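Local atomic coordinates of hypothetical membrane spanning protein (PDB entry 4RCK), a protein that is of unknown function but carries, as a membrane protein, a magnesium-binding BatA-type von Willebrand factor A domain, probably for metal-dependent protein recognition. Residues D26-M31 with Q102-G107; I156-I161 with G197-A202; G164-R169 with V177-D182. All coordinates share one frame; numbering follows the deposited sequence.

Contact 1 of 3, residues D26-M31 with Q102-G107. With MG (magnesium ion), chain C.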
loop_
_atom_site.group_PDB
_atom_site.type_symbol
_atom_site.label_atom_id
_atom_site.label_comp_id
_atom_site.label_asym_id
_atom_site.label_seq_id
_atom_site.Cartn_x
_atom_site.Cartn_y
_atom_site.Cartn_z
ATOM N N ASP A 26 13.222 -4.856 -20.308
ATOM C CA ASP A 26 14.381 -4.668 -21.175
ATOM C C ASP A 26 14.166 -3.533 -22.172
ATOM O O ASP A 26 13.214 -3.562 -22.952
ATOM C CB ASP A 26 14.667 -5.976 -21.923
ATOM C CG ASP A 26 16.047 -6.016 -22.551
ATOM O OD1 ASP A 26 16.554 -4.964 -22.992
ATOM O OD2 ASP A 26 16.624 -7.121 -22.611
ATOM N N LEU A 27 15.058 -2.547 -22.160
ATOM C CA LEU A 27 14.960 -1.426 -23.093
ATOM C C LEU A 27 16.153 -1.357 -24.051
ATOM O O LEU A 27 16.340 -0.357 -24.752
ATOM C CB LEU A 27 14.836 -0.102 -22.336
ATOM C CG LEU A 27 13.453 0.292 -21.815
ATOM C CD1 LEU A 27 13.446 1.755 -21.395
ATOM C CD2 LEU A 27 12.372 0.027 -22.857
ATOM N N SER A 28 16.950 -2.424 -24.086
ATOM C CA SER A 28 18.143 -2.468 -24.932
ATOM C C SER A 28 17.783 -2.280 -26.395
ATOM O O SER A 28 16.662 -2.573 -26.808
ATOM C CB SER A 28 18.896 -3.787 -24.753
ATOM O OG SER A 28 18.224 -4.858 -25.391
ATOM N N GLY A 29 18.749 -1.801 -27.172
ATOM C CA GLY A 29 18.524 -1.457 -28.565
ATOM C C GLY A 29 17.971 -2.583 -29.421
ATOM O O GLY A 29 17.362 -2.330 -30.462
ATOM N N SER A 30 18.176 -3.824 -28.982
ATOM C CA SER A 30 17.676 -4.995 -29.702
ATOM C C SER A 30 16.152 -5.104 -29.632
ATOM O O SER A 30 15.538 -5.870 -30.382
ATOM C CB SER A 30 18.326 -6.275 -29.157
ATOM O OG SER A 30 18.382 -6.284 -27.738
HETATM N N MSE A 31 15.549 -4.326 -28.737
HETATM C CA MSE A 31 14.099 -4.308 -28.573
HETATM C C MSE A 31 13.401 -3.579 -29.716
HETATM O O MSE A 31 12.173 -3.583 -29.799
HETATM C CB MSE A 31 13.715 -3.648 -27.245
HETATM C CG MSE A 31 14.058 -4.459 -26.007
HETATM SE SE MSE A 31 12.903 -6.012 -25.778
HETATM C CE MSE A 31 11.186 -5.092 -25.648
ATOM N N GLN A 102 22.887 -0.767 -26.068
ATOM C CA GLN A 102 22.694 -2.101 -26.627
ATOM C C GLN A 102 22.705 -3.198 -25.572
ATOM O O GLN A 102 22.002 -4.202 -25.692
ATOM C CB GLN A 102 23.778 -2.388 -27.668
ATOM C CG GLN A 102 23.738 -1.455 -28.858
ATOM C CD GLN A 102 22.399 -1.491 -29.562
ATOM O OE1 GLN A 102 21.856 -2.562 -29.830
ATOM N NE2 GLN A 102 21.852 -0.318 -29.853
ATOM N N ARG A 103 23.511 -2.996 -24.539
ATOM C CA ARG A 103 23.786 -4.037 -23.559
ATOM C C ARG A 103 22.666 -4.163 -22.521
ATOM O O ARG A 103 21.901 -3.225 -22.333
ATOM C CB ARG A 103 25.130 -3.750 -22.883
ATOM C CG ARG A 103 26.276 -3.534 -23.870
ATOM C CD ARG A 103 27.625 -3.430 -23.167
ATOM N NE ARG A 103 28.270 -4.733 -23.014
ATOM C CZ ARG A 103 29.241 -5.184 -23.804
ATOM N NH1 ARG A 103 29.688 -4.436 -24.803
ATOM N NH2 ARG A 103 29.768 -6.383 -23.593
ATOM N N THR A 104 22.557 -5.323 -21.869
ATOM C CA THR A 104 21.530 -5.523 -20.839
ATOM C C THR A 104 22.086 -5.876 -19.463
ATOM O O THR A 104 22.971 -6.718 -19.324
ATOM C CB THR A 104 20.520 -6.638 -21.216
ATOM O OG1 THR A 104 21.212 -7.868 -21.470
ATOM C CG2 THR A 104 19.709 -6.250 -22.432
ATOM N N ALA A 105 21.531 -5.219 -18.450
ATOM C CA ALA A 105 21.829 -5.518 -17.057
ATOM C C ALA A 105 20.661 -6.238 -16.404
ATOM O O ALA A 105 19.738 -5.602 -15.902
ATOM C CB ALA A 105 22.157 -4.239 -16.300
ATOM N N ILE A 106 20.701 -7.564 -16.413
ATOM C CA ILE A 106 19.615 -8.343 -15.836
ATOM C C ILE A 106 19.760 -8.414 -14.318
ATOM O O ILE A 106 18.777 -8.285 -13.587
ATOM C CB ILE A 106 19.560 -9.764 -16.420
ATOM C CG1 ILE A 106 19.466 -9.703 -17.943
ATOM C CG2 ILE A 106 18.374 -10.526 -15.857
ATOM C CD1 ILE A 106 19.284 -11.052 -18.606
ATOM N N GLY A 107 20.990 -8.603 -13.853
ATOM C CA GLY A 107 21.270 -8.626 -12.429
ATOM C C GLY A 107 20.920 -7.307 -11.768
ATOM O O GLY A 107 20.223 -7.276 -10.754
HETATM MG MG MG C . 19.693 -6.828 -26.086
#
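D26 and T104 make the tight end of this contact: their side chains cross at about a right angle, and the T104 methyl CG2 lies 3.2 Å from D26 OD2 and 3.5 Å from S28 CB. D26 CG is anti to its backbone N (chi1 -164°). Its OD1 accepts two bonds from S28, one from the backbone N (2.8 Å to OD1), which closes an Asx turn, and one from the hydroxyl OG. Aspartate suits this place because one carboxylate oxygen on a short side chain can accept from both the backbone N-H and the hydroxyl of the serine two residues on. S28 OG, held between backbone N and carbonyl carbon (chi1 74°), also reaches the magnesium ion at 2.6 Å, and S30 OG binds it at 2.2 Å. S30 OG is also hydrogen-bonded to OD2 of D132 of the second subunit, itself a magnesium-binding residue of this protein, while S131 of that subunit meets D26 OD2. Toward solvent the packing thins. The bent side chain of exposed Q102 folds back so that its OE1 lies 3.7 Å from G29 CA. Glycine lets the amide come this close. The T104 hydroxyl OG1 stays about 5.0 Å from the magnesium ion. The Asp-x-Ser-x-Ser loop facing a threonine loop is the metal-ion-dependent adhesion site (MIDAS) of von Willebrand factor A domains.

Contact 2 of 3, residues I156-I161 with G197-A202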
loop_
_atom_site.group_PDB
_atom_site.type_symbol
_atom_site.label_atom_id
_atom_site.label_comp_id
_atom_site.label_asym_id
_atom_site.label_seq_id
_atom_site.Cartn_x
_atom_site.Cartn_y
_atom_site.Cartn_z
ATOM N N ILE A 156 1.702 7.896 18.625
ATOM C CA ILE A 156 0.265 7.955 18.878
ATOM C C ILE A 156 -0.207 9.370 19.230
ATOM O O ILE A 156 0.278 10.003 20.171
ATOM C CB ILE A 156 -0.164 6.950 19.995
ATOM C CG1 ILE A 156 -1.271 7.520 20.885
ATOM C CG2 ILE A 156 1.011 6.515 20.829
ATOM C CD1 ILE A 156 -2.650 7.269 20.365
ATOM N N TYR A 157 -1.144 9.862 18.422
ATOM C CA TYR A 157 -1.810 11.133 18.661
ATOM C C TYR A 157 -3.076 10.904 19.476
ATOM O O TYR A 157 -3.846 9.986 19.191
ATOM C CB TYR A 157 -2.160 11.825 17.341
ATOM C CG TYR A 157 -0.969 12.229 16.503
ATOM C CD1 TYR A 157 -0.276 13.400 16.771
ATOM C CD2 TYR A 157 -0.550 11.452 15.431
ATOM C CE1 TYR A 157 0.810 13.781 16.007
ATOM C CE2 TYR A 157 0.535 11.824 14.658
ATOM C CZ TYR A 157 1.211 12.990 14.951
ATOM O OH TYR A 157 2.292 13.369 14.186
ATOM N N THR A 158 -3.296 11.740 20.484
ATOM C CA THR A 158 -4.460 11.592 21.347
ATOM C C THR A 158 -5.426 12.763 21.178
ATOM O O THR A 158 -5.006 13.912 21.046
ATOM C CB THR A 158 -4.043 11.471 22.823
ATOM O OG1 THR A 158 -3.436 12.696 23.251
ATOM C CG2 THR A 158 -3.047 10.335 23.001
ATOM N N VAL A 159 -6.722 12.465 21.171
ATOM C CA VAL A 159 -7.744 13.490 20.988
ATOM C C VAL A 159 -8.797 13.449 22.090
ATOM O O VAL A 159 -9.592 12.514 22.165
ATOM C CB VAL A 159 -8.456 13.345 19.624
ATOM C CG1 VAL A 159 -9.446 14.480 19.416
ATOM C CG2 VAL A 159 -7.441 13.305 18.491
ATOM N N GLY A 160 -8.798 14.463 22.950
ATOM C CA GLY A 160 -9.828 14.588 23.964
ATOM C C GLY A 160 -11.068 15.205 23.350
ATOM O O GLY A 160 -10.968 16.162 22.581
ATOM N N ILE A 161 -12.238 14.666 23.681
ATOM C CA ILE A 161 -13.472 15.122 23.052
ATOM C C ILE A 161 -14.585 15.384 24.073
ATOM O O ILE A 161 -14.929 14.523 24.888
ATOM C CB ILE A 161 -13.948 14.110 21.980
ATOM C CG1 ILE A 161 -15.208 14.621 21.279
ATOM C CG2 ILE A 161 -14.155 12.721 22.574
ATOM C CD1 ILE A 161 -15.608 13.797 20.078
ATOM N N GLY A 197 3.846 11.951 19.740
ATOM C CA GLY A 197 2.679 12.527 19.098
ATOM C C GLY A 197 2.257 13.818 19.770
ATOM O O GLY A 197 3.012 14.405 20.544
ATOM N N GLN A 198 1.042 14.264 19.470
ATOM C CA GLN A 198 0.481 15.458 20.087
ATOM C C GLN A 198 -0.884 15.153 20.685
ATOM O O GLN A 198 -1.539 14.187 20.293
ATOM C CB GLN A 198 0.364 16.592 19.066
ATOM C CG GLN A 198 1.695 17.093 18.536
ATOM C CD GLN A 198 2.514 17.801 19.597
ATOM O OE1 GLN A 198 3.704 17.535 19.758
ATOM N NE2 GLN A 198 1.878 18.713 20.325
ATOM N N TYR A 199 -1.308 15.972 21.641
ATOM C CA TYR A 199 -2.651 15.851 22.190
ATOM C C TYR A 199 -3.530 17.009 21.738
ATOM O O TYR A 199 -3.106 18.164 21.745
ATOM C CB TYR A 199 -2.627 15.793 23.717
ATOM C CG TYR A 199 -3.986 16.067 24.318
ATOM C CD1 TYR A 199 -5.003 15.125 24.234
ATOM C CD2 TYR A 199 -4.261 17.274 24.945
ATOM C CE1 TYR A 199 -6.250 15.372 24.767
ATOM C CE2 TYR A 199 -5.507 17.530 25.482
ATOM C CZ TYR A 199 -6.498 16.576 25.391
ATOM O OH TYR A 199 -7.742 16.823 25.924
ATOM N N PHE A 200 -4.762 16.693 21.356
ATOM C CA PHE A 200 -5.710 17.707 20.922
ATOM C C PHE A 200 -7.016 17.610 21.702
ATOM O O PHE A 200 -7.478 16.517 22.021
ATOM C CB PHE A 200 -5.984 17.572 19.424
ATOM C CG PHE A 200 -4.751 17.630 18.571
ATOM C CD1 PHE A 200 -4.289 18.840 18.083
ATOM C CD2 PHE A 200 -4.062 16.474 18.247
ATOM C CE1 PHE A 200 -3.158 18.897 17.293
ATOM C CE2 PHE A 200 -2.930 16.525 17.458
ATOM C CZ PHE A 200 -2.477 17.737 16.981
ATOM N N ARG A 201 -7.609 18.760 22.007
ATOM C CA ARG A 201 -8.900 18.802 22.686
ATOM C C ARG A 201 -9.964 19.401 21.772
ATOM O O ARG A 201 -9.854 20.552 21.349
ATOM C CB ARG A 201 -8.801 19.606 23.986
ATOM C CG ARG A 201 -10.145 19.973 24.603
ATOM C CD ARG A 201 -10.831 18.776 25.246
ATOM N NE ARG A 201 -12.172 19.111 25.717
ATOM C CZ ARG A 201 -12.431 19.710 26.875
ATOM N NH1 ARG A 201 -13.684 19.975 27.219
ATOM N NH2 ARG A 201 -11.440 20.048 27.689
ATOM N N ALA A 202 -10.989 18.611 21.464
ATOM C CA ALA A 202 -12.073 19.063 20.597
ATOM C C ALA A 202 -13.305 19.424 21.414
ATOM O O ALA A 202 -13.935 18.553 22.016
ATOM C CB ALA A 202 -12.417 17.994 19.573
#
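Four backbone hydrogen bonds join strands 156-161 and 199-202 in parallel, the axes of the short segments 21° apart: T158 N to Q198 O, F200 N to T158 O (2.8 Å), G160 N to F200 O, and A202 N to G160 O (2.7 Å). T158 and G160 each use both N and O toward this partner. Outward from this ladder, the hydroxyl of T158 lies in the plane of the Y199 ring at its edge, with OG1 3.1 Å from Y199 CD1; its polar partner is the carbonyl of L188. Y199 CG is anti to the backbone N (chi1 164°); the ring lies beside G160, with CE1 3.3 Å from G160 N. Glycine suits this position, since a CB would run into the tyrosine hydroxyl, which is bonded to E185. R201 lays its CD 3.7 Å from G160 O and sends NH1 to the carbonyl of G162. Y157 CD1 lies 4.2 Å from F200 CE2, at the edge of the F200 ring, and Y157 OH reaches E219. I156 packs on L110 and I161 on M31 of the second subunit. Helix 185-195 covers the T158 and Y199 face and helix 205-218 the F200 and A202 face, while strand 124-131 pairs with the other edge of 156-161, the middle of three parallel strands this chain contributes to the Rossmann-like sandwich of von Willebrand factor A domains.

Contact 3 of 3, residues G164-R169 with V177-D182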
loop_
_atom_site.group_PDB
_atom_site.type_symbol
_atom_site.label_atom_id
_atom_site.label_comp_id
_atom_site.label_asym_id
_atom_site.label_seq_id
_atom_site.Cartn_x
_atom_site.Cartn_y
_atom_site.Cartn_z
ATOM N N GLY A 164 -17.113 20.601 27.636
ATOM C CA GLY A 164 -16.738 21.234 28.885
ATOM C C GLY A 164 -17.925 21.994 29.444
ATOM O O GLY A 164 -19.070 21.580 29.257
ATOM N N GLU A 165 -17.659 23.106 30.124
ATOM C CA GLU A 165 -18.724 23.917 30.707
ATOM C C GLU A 165 -19.673 24.431 29.629
ATOM O O GLU A 165 -19.245 25.020 28.636
ATOM C CB GLU A 165 -18.141 25.088 31.503
ATOM C CG GLU A 165 -18.648 25.164 32.937
ATOM C CD GLU A 165 -18.193 26.418 33.662
ATOM O OE1 GLU A 165 -17.256 27.085 33.176
ATOM O OE2 GLU A 165 -18.779 26.738 34.717
HETATM N N MSE A 166 -20.966 24.199 29.831
HETATM C CA MSE A 166 -21.975 24.539 28.835
HETATM C C MSE A 166 -23.249 25.054 29.500
HETATM O O MSE A 166 -23.798 24.407 30.392
HETATM C CB MSE A 166 -22.289 23.319 27.963
HETATM C CG MSE A 166 -22.441 23.618 26.480
HETATM SE SE MSE A 166 -22.595 21.997 25.399
HETATM C CE MSE A 166 -24.276 21.309 26.107
ATOM N N GLN A 167 -23.706 26.227 29.068
ATOM C CA GLN A 167 -24.975 26.780 29.532
ATOM C C GLN A 167 -26.119 26.134 28.768
ATOM O O GLN A 167 -26.091 26.055 27.540
ATOM C CB GLN A 167 -25.002 28.302 29.361
ATOM C CG GLN A 167 -26.393 28.906 29.160
ATOM C CD GLN A 167 -27.204 28.994 30.442
ATOM O OE1 GLN A 167 -27.915 28.058 30.806
ATOM N NE2 GLN A 167 -27.107 30.129 31.125
ATOM N N VAL A 168 -27.125 25.668 29.497
ATOM C CA VAL A 168 -28.219 24.937 28.880
ATOM C C VAL A 168 -29.556 25.339 29.496
ATOM O O VAL A 168 -29.634 25.703 30.672
ATOM C CB VAL A 168 -27.996 23.403 29.005
ATOM C CG1 VAL A 168 -29.023 22.756 29.930
ATOM C CG2 VAL A 168 -28.009 22.747 27.630
ATOM N N ARG A 169 -30.601 25.300 28.676
ATOM C CA ARG A 169 -31.952 25.567 29.139
ATOM C C ARG A 169 -32.670 24.269 29.452
ATOM O O ARG A 169 -33.228 23.634 28.555
ATOM C CB ARG A 169 -32.738 26.339 28.085
ATOM C CG ARG A 169 -34.043 26.920 28.580
ATOM C CD ARG A 169 -33.929 28.423 28.638
ATOM N NE ARG A 169 -33.295 28.918 27.422
ATOM C CZ ARG A 169 -33.426 30.153 26.958
ATOM N NH1 ARG A 169 -32.810 30.510 25.839
ATOM N NH2 ARG A 169 -34.177 31.033 27.606
ATOM N N VAL A 177 -23.884 22.896 32.742
ATOM C CA VAL A 177 -23.385 21.531 32.667
ATOM C C VAL A 177 -21.946 21.505 32.166
ATOM O O VAL A 177 -21.624 22.130 31.157
ATOM C CB VAL A 177 -24.258 20.662 31.735
ATOM C CG1 VAL A 177 -23.893 19.193 31.876
ATOM C CG2 VAL A 177 -25.734 20.880 32.033
ATOM N N ASN A 178 -21.078 20.800 32.887
ATOM C CA ASN A 178 -19.741 20.498 32.387
ATOM C C ASN A 178 -19.736 19.076 31.848
ATOM O O ASN A 178 -19.712 18.112 32.615
ATOM C CB ASN A 178 -18.681 20.675 33.476
ATOM C CG ASN A 178 -17.271 20.425 32.966
ATOM O OD1 ASN A 178 -16.740 21.200 32.170
ATOM N ND2 ASN A 178 -16.656 19.343 33.430
ATOM N N THR A 179 -19.757 18.956 30.525
ATOM C CA THR A 179 -20.043 17.685 29.868
ATOM C C THR A 179 -18.872 16.706 29.805
ATOM O O THR A 179 -19.061 15.531 29.485
ATOM C CB THR A 179 -20.537 17.923 28.441
ATOM O OG1 THR A 179 -19.526 18.613 27.697
ATOM C CG2 THR A 179 -21.803 18.763 28.451
ATOM N N ALA A 180 -17.672 17.185 30.113
ATOM C CA ALA A 180 -16.498 16.323 30.108
ATOM C C ALA A 180 -15.743 16.409 31.426
ATOM O O ALA A 180 -14.584 16.818 31.461
ATOM C CB ALA A 180 -15.579 16.678 28.947
ATOM N N ARG A 181 -16.407 16.019 32.507
ATOM C CA ARG A 181 -15.767 15.951 33.811
ATOM C C ARG A 181 -14.785 14.793 33.827
ATOM O O ARG A 181 -13.695 14.886 34.394
ATOM C CB ARG A 181 -16.810 15.773 34.914
ATOM C CG ARG A 181 -18.231 15.995 34.438
ATOM C CD ARG A 181 -19.140 14.825 34.775
ATOM N NE ARG A 181 -20.202 14.670 33.783
ATOM C CZ ARG A 181 -21.278 15.445 33.709
ATOM N NH1 ARG A 181 -21.441 16.437 34.569
ATOM N NH2 ARG A 181 -22.193 15.230 32.773
ATOM N N ASP A 182 -15.188 13.706 33.180
ATOM C CA ASP A 182 -14.448 12.456 33.213
ATOM C C ASP A 182 -13.130 12.538 32.449
ATOM O O ASP A 182 -12.134 11.945 32.872
ATOM C CB ASP A 182 -15.312 11.330 32.644
ATOM C CG ASP A 182 -15.045 9.998 33.309
ATOM O OD1 ASP A 182 -14.792 9.989 34.532
ATOM O OD2 ASP A 182 -15.091 8.963 32.611
#
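The hydroxyl of T179 takes a hydrogen bond from the backbone of G164, with N 3.1 Å from OG1, and the same oxygen is also engaged by a weak bond from A163 N and a bond with D35 of the second subunit. OG1 sits between its own backbone N and carbonyl carbon (chi1 60°), the rotamer that turns it to G164. A threonine suits the place: its oxygen is close enough to the main chain to serve the turn, and its methyl is left for packing. The return bond runs from T179 N to G164 O at 3.0 Å, nearly straight at hydrogen, yet the donor stands well above the carbonyl plane, 54° out of it. G164 is thus tied to T179 at both its N and its O. Its backbone, with a positive phi of 88°, would press a side chain against the preceding carbonyl, so glycine fits. Beyond it the strands pair antiparallel. M166 and V177 form the hydrogen-bonded pair, with V177 N 2.8 Å from M166 O. E165 and N178 form the adjacent non-hydrogen-bonded pair. N178 OD1 lies 2.9 Å from E165 N, but at too poor an angle for a hydrogen bond. The other face is apolar: V168 CG1 meets V177 CG2 at 4.3 Å, and the methyl CE of M166, a selenomethionine, comes to 4.3 Å from T179 CG2. M166 also packs on F43 of the second subunit, and R46 of that subunit hydrogen-bonds to T179 O. The base of this hairpin therefore gains its polar hold from backbone groups and one threonine hydroxyl, with the polar E165 and N178 on one face and an apolar face partly spent on the neighbouring chain.

Contact 1 stands far from the others, its centre 53 Å from that of contact 2 and 71 Å from that of contact 3. Contacts 2 and 3 are neighbours, 20 Å apart by centres: the hairpin of contact 3 is nested in the connection between the strands of contact 2, and R201 NH1 packs 3.5 Å from G164 N. Yet the side chains of I161 and A180 lie about 4 and 6 Å from that of D132, a magnesium-binding residue with no ion bound in this chain, and about 9 and 10 Å from a bound magnesium ion. This is consistent with two chains exchanging halves, each metal site drawing on both.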